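Local structure of carbonic anhydrase (Trichomonas vaginalis, 6Y04) at residues M1-L4 with E5-T8; K127-L130 with S131-V134; R152-P155 with L156-K159; L167-P170 with D171-K174. The protein probably catalyses the reversible hydration of carbon dioxide to hydrogencarbonate and a proton, as a zinc-dependent beta-class carbonic anhydrase. All coordinates share one frame; numbering follows the deposited sequence.

Overall arrangement
The four contacts are local and follow one another along the chain. Contact 1 opens helix 3-17, its centre about 26 Å from that of the chain. Contact 2 forms the last turns of helix 120-134, contact 3 lies in the loop between helix 140-152 and strand 163-168, and contact 4 turns the chain from strand 163-168 toward strand 175-179 at the antiparallel edge of the mixed sheet. Contacts 1 and 3 are the most widely separated, with centres about 43 Å apart on opposite sides of the chain's centre; contacts 2 and 3 have centres about 24 Å apart. Contact 4 lies nearest to the zinc, next to the ligand His96, and all four meet the second subunit.

Contact 1. Residues M1-L4 with E5-T8; sequences MSQL and ELIT
Glu5 folds back over Ser2 at the start of helix 3-17, and its side chain can be followed outward from the backbone. Glu5 CB lies 3.5 Å from Ser2 O. Glu5 CG stands beside the backbone N of its own residue (chi1 -70°), which turns the chain back toward the N-terminus, and it passes Ser2 OG at 3.4 Å. From there the chain runs extended to the carboxylate, where Glu5 OE1 accepts from Ser2 N at 2.9 Å. That bond is nearly straight, 173° at the hydrogen, and uses the lone pair of OE1 that faces away from the other oxygen. In return, Ser2 OG accepts from Glu5 N at 3.2 Å. These reciprocal bonds make a capping box with Ser2 as N-cap; they engage two backbone N-H groups that have no preceding helical turn to supply carbonyls, and the carboxylate probably also interacts favourably with the helix dipole. Behind the box the regular ladder begins, with Leu6 N bonded to Ser2 O, Ile7 N to Gln3 O and Thr8 N to Leu4 O. Met1 lies across Glu5 and Leu6, its chain bent at the last torsion, with Met1 SD 4.0 Å from Leu6 CD2. The other branch of Leu6, CD1, meets the amide of Gln3 at NE2, 3.9 Å away. The opposite end of that amide, Gln3 OE1, accepts a hydrogen bond from Arg30 of the second subunit, while Leu4 packs on Asn180 and Ile7 on Phe92, both of the second subunit.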
loop_
_atom_site.group_PDB
_atom_site.type_symbol
_atom_site.label_atom_id
_atom_site.label_comp_id
_atom_site.label_asym_id
_atom_site.label_seq_id
_atom_site.Cartn_x
_atom_site.Cartn_y
_atom_site.Cartn_z
ATOM N N MET A 1 16.741 8.173 -21.962
ATOM C CA MET A 1 15.286 8.022 -21.616
ATOM C C MET A 1 15.059 8.329 -20.136
ATOM O O MET A 1 15.763 7.812 -19.281
ATOM C CB MET A 1 14.764 6.606 -21.913
ATOM C CG MET A 1 13.973 6.506 -23.230
ATOM S SD MET A 1 12.860 5.056 -23.423
ATOM C CE MET A 1 13.971 3.860 -24.164
ATOM N N SER A 2 14.022 9.122 -19.852
ATOM C CA SER A 2 13.564 9.372 -18.493
ATOM C C SER A 2 12.778 8.169 -17.962
ATOM O O SER A 2 12.392 7.282 -18.723
ATOM C CB SER A 2 12.733 10.628 -18.439
ATOM O OG SER A 2 11.377 10.346 -18.779
ATOM N N GLN A 3 12.525 8.157 -16.647
ATOM C CA GLN A 3 11.838 7.051 -15.990
ATOM C C GLN A 3 10.405 6.944 -16.504
ATOM O O GLN A 3 9.881 5.844 -16.671
ATOM C CB GLN A 3 11.848 7.237 -14.472
ATOM C CG GLN A 3 13.222 7.056 -13.846
ATOM C CD GLN A 3 13.711 5.635 -13.965
ATOM O OE1 GLN A 3 12.968 4.673 -13.780
ATOM N NE2 GLN A 3 14.993 5.496 -14.251
ATOM N N LEU A 4 9.789 8.099 -16.772
ATOM C CA LEU A 4 8.446 8.153 -17.320
ATOM C C LEU A 4 8.456 7.548 -18.720
ATOM O O LEU A 4 7.569 6.772 -19.064
ATOM C CB LEU A 4 7.957 9.606 -17.326
ATOM C CG LEU A 4 6.573 9.853 -17.927
ATOM C CD1 LEU A 4 5.487 9.075 -17.196
ATOM C CD2 LEU A 4 6.251 11.339 -17.922
ATOM N N GLU A 5 9.471 7.898 -19.514
ATOM C CA GLU A 5 9.560 7.419 -20.884
ATOM C C GLU A 5 9.709 5.906 -20.883
ATOM O O GLU A 5 9.112 5.254 -21.733
ATOM C CB GLU A 5 10.706 8.085 -21.646
ATOM C CG GLU A 5 10.435 9.548 -21.924
ATOM C CD GLU A 5 11.544 10.345 -22.593
ATOM O OE1 GLU A 5 12.730 10.233 -22.172
ATOM O OE2 GLU A 5 11.205 11.089 -23.543
ATOM N N LEU A 6 10.489 5.383 -19.919
ATOM C CA LEU A 6 10.741 3.956 -19.782
ATOM C C LEU A 6 9.434 3.224 -19.485
ATOM O O LEU A 6 9.189 2.151 -20.037
ATOM C CB LEU A 6 11.741 3.720 -18.644
ATOM C CG LEU A 6 13.210 3.994 -18.946
ATOM C CD1 LEU A 6 14.049 3.821 -17.685
ATOM C CD2 LEU A 6 13.708 3.070 -20.041
ATOM N N ILE A 7 8.614 3.821 -18.605
ATOM C CA ILE A 7 7.325 3.270 -18.228
ATOM C C ILE A 7 6.382 3.277 -19.432
ATOM O O ILE A 7 5.751 2.258 -19.714
ATOM C CB ILE A 7 6.763 3.986 -16.980
ATOM C CG1 ILE A 7 7.367 3.391 -15.702
ATOM C CG2 ILE A 7 5.239 3.947 -16.951
ATOM C CD1 ILE A 7 7.396 4.330 -14.512
ATOM N N THR A 8 6.315 4.417 -20.144
ATOM C CA THR A 8 5.485 4.577 -21.331
ATOM C C THR A 8 5.840 3.497 -22.343
ATOM O O THR A 8 4.963 2.821 -22.889
ATOM C CB THR A 8 5.735 5.935 -22.002
ATOM O OG1 THR A 8 5.341 6.935 -21.068
ATOM C CG2 THR A 8 4.970 6.114 -23.298
#

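Contact 2. Residues K127-L130 with S131-V134; sequences KSDL and SKWV
A local contact within the last turns of helix 120-134 brings Asp129 and Leu130 against Lys132, Trp133 and Val134, on a helix that packs against helix 106-115 and the second subunit. The backbone bonds here reach back three residues as well as four. Lys132 N donates to Asp129 O at 3.0 Å and Trp133 N to Leu130 O at 3.1 Å, both three residues back, and in each the donor stands well above the carbonyl plane, 53° out of it. Leu130 O also takes a weak bond from Val134 N at 3.3 Å, so one carbonyl serves two successive N-H groups. The Trp133 indole, its CG beside the backbone N (chi1 -84°), turns its edge to the helix carbonyls, with Trp133 CE3 3.3 Å from Asp129 O. Its NE1 donates to Asp74 of the second subunit, while the ring meets Trp68 of the same chain edge to face. Asp129 OD1 and Lys132 NZ stay 4.4 Å apart, beyond a salt bridge, although their charges probably attract. On the buried side, Val134 CG2 faces Leu130 CG at 4.3 Å, and both side chains rest on Thr106. Bonds reaching three residues back are characteristic of a tightened 3-10-like turn, here at the C-terminal end of an alpha helix about 11 Å from the zinc ion, measured from the Val134 side chain.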
loop_
_atom_site.group_PDB
_atom_site.type_symbol
_atom_site.label_atom_id
_atom_site.label_comp_id
_atom_site.label_asym_id
_atom_site.label_seq_id
_atom_site.Cartn_x
_atom_site.Cartn_y
_atom_site.Cartn_z
ATOM N N LYS A 127 7.126 16.726 13.768
ATOM C CA LYS A 127 7.991 15.788 14.470
ATOM C C LYS A 127 7.189 14.869 15.391
ATOM O O LYS A 127 7.459 13.669 15.451
ATOM C CB LYS A 127 9.083 16.531 15.248
ATOM C CG LYS A 127 9.976 15.660 16.131
ATOM C CD LYS A 127 11.300 16.297 16.496
ATOM C CE LYS A 127 12.455 15.312 16.440
ATOM N NZ LYS A 127 13.747 15.987 16.170
ATOM N N SER A 128 6.219 15.437 16.112
ATOM C CA SER A 128 5.468 14.674 17.094
ATOM C C SER A 128 4.592 13.615 16.420
ATOM O O SER A 128 4.605 12.446 16.813
ATOM C CB SER A 128 4.668 15.586 17.964
ATOM O OG SER A 128 4.624 15.064 19.279
ATOM N N ASP A 129 3.844 14.040 15.392
ATOM C CA ASP A 129 2.992 13.141 14.629
ATOM C C ASP A 129 3.826 12.071 13.924
ATOM O O ASP A 129 3.467 10.894 13.954
ATOM C CB ASP A 129 2.106 13.905 13.642
ATOM C CG ASP A 129 1.074 14.797 14.306
ATOM O OD1 ASP A 129 0.536 14.388 15.355
ATOM O OD2 ASP A 129 0.822 15.899 13.765
ATOM N N LEU A 130 4.930 12.494 13.287
ATOM C CA LEU A 130 5.782 11.610 12.500
ATOM C C LEU A 130 6.333 10.493 13.386
ATOM O O LEU A 130 6.534 9.372 12.916
ATOM C CB LEU A 130 6.912 12.426 11.856
ATOM C CG LEU A 130 7.875 11.657 10.943
ATOM C CD1 LEU A 130 7.139 10.973 9.803
ATOM C CD2 LEU A 130 8.966 12.563 10.392
ATOM N N SER A 131 6.537 10.822 14.667
ATOM C CA SER A 131 7.091 9.933 15.678
ATOM C C SER A 131 6.262 8.654 15.802
ATOM O O SER A 131 6.794 7.576 16.078
ATOM C CB SER A 131 7.195 10.660 16.994
ATOM O OG SER A 131 7.435 9.749 18.054
ATOM N N LYS A 132 4.953 8.789 15.572
ATOM C CA LYS A 132 4.009 7.708 15.803
ATOM C C LYS A 132 4.200 6.588 14.781
ATOM O O LYS A 132 3.855 5.443 15.056
ATOM C CB LYS A 132 2.593 8.274 15.902
ATOM C CG LYS A 132 2.327 8.937 17.252
ATOM C CD LYS A 132 1.203 9.944 17.260
ATOM C CE LYS A 132 1.052 10.613 18.611
ATOM N NZ LYS A 132 -0.082 11.568 18.630
ATOM N N TRP A 133 4.794 6.921 13.624
ATOM C CA TRP A 133 5.071 5.954 12.570
ATOM C C TRP A 133 6.457 5.329 12.734
ATOM O O TRP A 133 6.609 4.108 12.645
ATOM C CB TRP A 133 4.938 6.595 11.180
ATOM C CG TRP A 133 3.554 6.660 10.609
ATOM C CD1 TRP A 133 2.930 5.708 9.855
ATOM C CD2 TRP A 133 2.635 7.765 10.699
ATOM N NE1 TRP A 133 1.682 6.132 9.490
ATOM C CE2 TRP A 133 1.470 7.390 9.989
ATOM C CE3 TRP A 133 2.673 9.026 11.314
ATOM C CZ2 TRP A 133 0.358 8.229 9.890
ATOM C CZ3 TRP A 133 1.577 9.858 11.207
ATOM C CH2 TRP A 133 0.434 9.461 10.504
ATOM N N VAL A 134 7.470 6.178 12.950
ATOM C CA VAL A 134 8.848 5.754 12.737
ATOM C C VAL A 134 9.532 5.387 14.054
ATOM O O VAL A 134 10.349 4.466 14.077
ATOM C CB VAL A 134 9.655 6.765 11.891
ATOM C CG1 VAL A 134 9.061 6.915 10.494
ATOM C CG2 VAL A 134 9.791 8.117 12.575
#

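Contact 3. Residues R152-P155 with L156-K159; sequences RENP and LIPK
Just beyond helix 140-152 the backbone reverses through a type I beta turn from Asn154 to Ile157, closed by Ile157 N donating to Asn154 O at 3.1 Å. Asn154 also folds its amide over the turn: Asn154 OD1 accepts from Leu156 N at 3.0 Å, with the donor lying in the carbonyl plane, which makes an Asx turn within the beta turn. CG stands opposite the backbone N (chi1 -167°), which lets OD1 reach forward to that N-H, while ND2 donates to Gly71 O. Asn154 OD1 also lies beside Leu156 CB, and Leu156 and Ile157 both press on Leu80 of helix 74-85. Pro155 and Leu156 face the second subunit, packing on its Asp122 and Phe126 respectively. Across the loop, Arg152 bends at its second and third torsions and brings its guanidinium back over the returning chain. Arg152 NH1 donates to Pro158 O at 3.2 Å, with that oxygen tilted 20° from the guanidinium plane, and Lys159 O sits over one face of the group. NH2 donates to Ile161 O, so the guanidinium grips two carbonyls of the loop leading to strand 163-168. A water completes the loop interior: it takes a bond from Arg152 NH1 at 2.8 Å in the guanidinium plane and donates to Arg152 O and to Ile157 O, the latter at 2.6 Å.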
loop_
_atom_site.group_PDB
_atom_site.type_symbol
_atom_site.label_atom_id
_atom_site.label_comp_id
_atom_site.label_asym_id
_atom_site.label_seq_id
_atom_site.Cartn_x
_atom_site.Cartn_y
_atom_site.Cartn_z
ATOM N N ARG A 152 -7.648 -5.581 15.421
ATOM C CA ARG A 152 -8.607 -6.334 16.220
ATOM C C ARG A 152 -9.478 -5.391 17.053
ATOM O O ARG A 152 -10.701 -5.506 17.040
ATOM C CB ARG A 152 -7.884 -7.397 17.057
ATOM C CG ARG A 152 -8.776 -8.211 17.986
ATOM C CD ARG A 152 -10.161 -8.492 17.422
ATOM N NE ARG A 152 -10.232 -9.603 16.478
ATOM C CZ ARG A 152 -10.953 -9.610 15.360
ATOM N NH1 ARG A 152 -11.655 -8.550 14.996
ATOM N NH2 ARG A 152 -10.948 -10.682 14.596
ATOM N N GLU A 153 -8.839 -4.449 17.756
ATOM C CA GLU A 153 -9.513 -3.586 18.715
ATOM C C GLU A 153 -10.168 -2.399 18.017
ATOM O O GLU A 153 -10.726 -1.532 18.683
ATOM C CB GLU A 153 -8.548 -3.150 19.819
ATOM C CG GLU A 153 -8.405 -4.200 20.907
ATOM C CD GLU A 153 -7.127 -4.171 21.734
ATOM O OE1 GLU A 153 -6.518 -3.083 21.865
ATOM O OE2 GLU A 153 -6.741 -5.245 22.246
ATOM N N ASN A 154 -10.086 -2.367 16.680
ATOM C CA ASN A 154 -10.736 -1.318 15.911
ATOM C C ASN A 154 -12.244 -1.557 15.948
ATOM O O ASN A 154 -12.716 -2.624 15.555
ATOM C CB ASN A 154 -10.183 -1.192 14.487
ATOM C CG ASN A 154 -10.622 0.078 13.786
ATOM O OD1 ASN A 154 -11.812 0.329 13.641
ATOM N ND2 ASN A 154 -9.678 0.887 13.336
ATOM N N PRO A 155 -13.038 -0.573 16.427
ATOM C CA PRO A 155 -14.482 -0.751 16.597
ATOM C C PRO A 155 -15.256 -0.853 15.285
ATOM O O PRO A 155 -16.420 -1.244 15.275
ATOM C CB PRO A 155 -14.909 0.506 17.376
ATOM C CG PRO A 155 -13.865 1.546 17.032
ATOM C CD PRO A 155 -12.582 0.767 16.834
ATOM N N LEU A 156 -14.599 -0.504 14.175
ATOM C CA LEU A 156 -15.256 -0.526 12.880
ATOM C C LEU A 156 -15.061 -1.889 12.214
ATOM O O LEU A 156 -15.621 -2.135 11.150
ATOM C CB LEU A 156 -14.697 0.596 12.002
ATOM C CG LEU A 156 -14.946 2.034 12.462
ATOM C CD1 LEU A 156 -14.748 2.999 11.309
ATOM C CD2 LEU A 156 -16.336 2.204 13.057
ATOM N N ILE A 157 -14.270 -2.770 12.840
ATOM C CA ILE A 157 -13.922 -4.042 12.226
ATOM C C ILE A 157 -14.618 -5.183 12.967
ATOM O O ILE A 157 -14.428 -5.358 14.171
ATOM C CB ILE A 157 -12.392 -4.205 12.101
ATOM C CG1 ILE A 157 -11.863 -3.318 10.973
ATOM C CG2 ILE A 157 -12.003 -5.661 11.881
ATOM C CD1 ILE A 157 -10.373 -3.274 10.869
ATOM N N PRO A 158 -15.439 -5.998 12.258
ATOM C CA PRO A 158 -16.265 -7.026 12.896
ATOM C C PRO A 158 -15.405 -8.056 13.621
ATOM O O PRO A 158 -14.266 -8.290 13.228
ATOM C CB PRO A 158 -16.990 -7.711 11.728
ATOM C CG PRO A 158 -16.902 -6.729 10.588
ATOM C CD PRO A 158 -15.603 -5.978 10.798
ATOM N N LYS A 159 -15.974 -8.674 14.661
ATOM C CA LYS A 159 -15.277 -9.647 15.489
ATOM C C LYS A 159 -15.099 -10.969 14.744
ATOM O O LYS A 159 -14.233 -11.768 15.100
ATOM C CB LYS A 159 -16.021 -9.829 16.816
ATOM C CG LYS A 159 -16.125 -8.566 17.663
ATOM C CD LYS A 159 -14.774 -7.967 18.017
ATOM C CE LYS A 159 -14.838 -6.862 19.051
ATOM N NZ LYS A 159 -13.475 -6.482 19.496
HETATM O O HOH W 1 -12.865 -6.285 15.982
#

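Contact 4. Residues L167-P170 with D171-K174; sequences LIHP and DTGK
One imidazole nitrogen receives two successive backbone N-H groups: His169 ND1 accepts from Asp171 N at 3.0 Å and, more weakly, from Thr172 N at 3.4 Å. Asp171 N lies in the ring plane, at the edge. A chi1 of -168° carries the ring away from its own N-H and toward the turn that follows; the two bonds are consistent with an unprotonated ND1. Thr172 CG2 sits over one face, near the rim, while Asp171 CB touches His169 CE1 at 3.4 Å, its carboxylate turned 46° from the ring. The segment is the connection of the beta hairpin formed by the neighbouring antiparallel strands 163-168 and 175-179. Its backbone is closed by His169 N donating to Lys174 O at 2.9 Å and by Gly173 N donating to His169 O at 2.8 Å. Inside it, Thr172 OG1 accepts from Lys174 N at 3.1 Å, an ST turn. Gly173 takes a positive phi of 89°, a conformation readily open to glycine; its own O accepts from Asn11 of the second subunit. Ile168 and Pro170 lean on His96, a zinc ligand, and the Pro170 side chain lies about 8 Å from the zinc ion.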
loop_
_atom_site.group_PDB
_atom_site.type_symbol
_atom_site.label_atom_id
_atom_site.label_comp_id
_atom_site.label_asym_id
_atom_site.label_seq_id
_atom_site.Cartn_x
_atom_site.Cartn_y
_atom_site.Cartn_z
ATOM N N LEU A 167 5.349 -13.182 9.033
ATOM C CA LEU A 167 6.651 -12.586 8.813
ATOM C C LEU A 167 7.258 -13.235 7.573
ATOM O O LEU A 167 7.280 -14.461 7.453
ATOM C CB LEU A 167 7.508 -12.803 10.066
ATOM C CG LEU A 167 8.982 -12.411 9.945
ATOM C CD1 LEU A 167 9.173 -10.918 10.176
ATOM C CD2 LEU A 167 9.834 -13.204 10.930
ATOM N N ILE A 168 7.697 -12.389 6.631
ATOM C CA ILE A 168 8.387 -12.864 5.446
ATOM C C ILE A 168 9.833 -12.378 5.504
ATOM O O ILE A 168 10.112 -11.277 5.979
ATOM C CB ILE A 168 7.664 -12.452 4.140
ATOM C CG1 ILE A 168 8.331 -13.056 2.901
ATOM C CG2 ILE A 168 7.520 -10.940 4.020
ATOM C CD1 ILE A 168 7.540 -12.920 1.621
ATOM N N HIS A 169 10.742 -13.235 5.025
ATOM C CA HIS A 169 12.134 -12.860 4.850
ATOM C C HIS A 169 12.334 -12.270 3.456
ATOM O O HIS A 169 12.065 -12.925 2.450
ATOM C CB HIS A 169 13.067 -14.045 5.127
ATOM C CG HIS A 169 14.491 -13.610 5.234
ATOM N ND1 HIS A 169 15.184 -13.073 4.155
ATOM C CD2 HIS A 169 15.345 -13.589 6.279
ATOM C CE1 HIS A 169 16.401 -12.744 4.533
ATOM N NE2 HIS A 169 16.525 -13.062 5.827
ATOM N N PRO A 170 12.852 -11.029 3.343
ATOM C CA PRO A 170 12.889 -10.337 2.051
ATOM C C PRO A 170 13.873 -10.914 1.028
ATOM O O PRO A 170 13.791 -10.585 -0.157
ATOM C CB PRO A 170 13.214 -8.886 2.439
ATOM C CG PRO A 170 13.961 -8.997 3.750
ATOM C CD PRO A 170 13.418 -10.231 4.443
ATOM N N ASP A 171 14.769 -11.803 1.473
ATOM C CA ASP A 171 15.741 -12.416 0.575
ATOM C C ASP A 171 15.286 -13.804 0.138
ATOM O O ASP A 171 15.233 -14.079 -1.054
ATOM C CB ASP A 171 17.126 -12.492 1.214
ATOM C CG ASP A 171 17.773 -11.132 1.378
ATOM O OD1 ASP A 171 17.667 -10.317 0.431
ATOM O OD2 ASP A 171 18.377 -10.896 2.447
ATOM N N THR A 172 14.984 -14.670 1.115
ATOM C CA THR A 172 14.681 -16.071 0.867
ATOM C C THR A 172 13.210 -16.225 0.492
ATOM O O THR A 172 12.864 -17.094 -0.308
ATOM C CB THR A 172 14.979 -16.951 2.093
ATOM O OG1 THR A 172 14.078 -16.601 3.142
ATOM C CG2 THR A 172 16.406 -16.841 2.588
ATOM N N GLY A 173 12.364 -15.385 1.105
ATOM C CA GLY A 173 10.927 -15.414 0.891
ATOM C C GLY A 173 10.223 -16.367 1.851
ATOM O O GLY A 173 9.037 -16.638 1.689
ATOM N N LYS A 174 10.960 -16.869 2.850
ATOM C CA LYS A 174 10.397 -17.754 3.857
ATOM C C LYS A 174 9.367 -16.996 4.695
ATOM O O LYS A 174 9.655 -15.923 5.224
ATOM C CB LYS A 174 11.510 -18.346 4.731
ATOM C CG LYS A 174 11.048 -19.287 5.836
ATOM C CD LYS A 174 12.198 -19.893 6.610
ATOM C CE LYS A 174 11.802 -20.231 8.030
ATOM N NZ LYS A 174 12.989 -20.602 8.837
#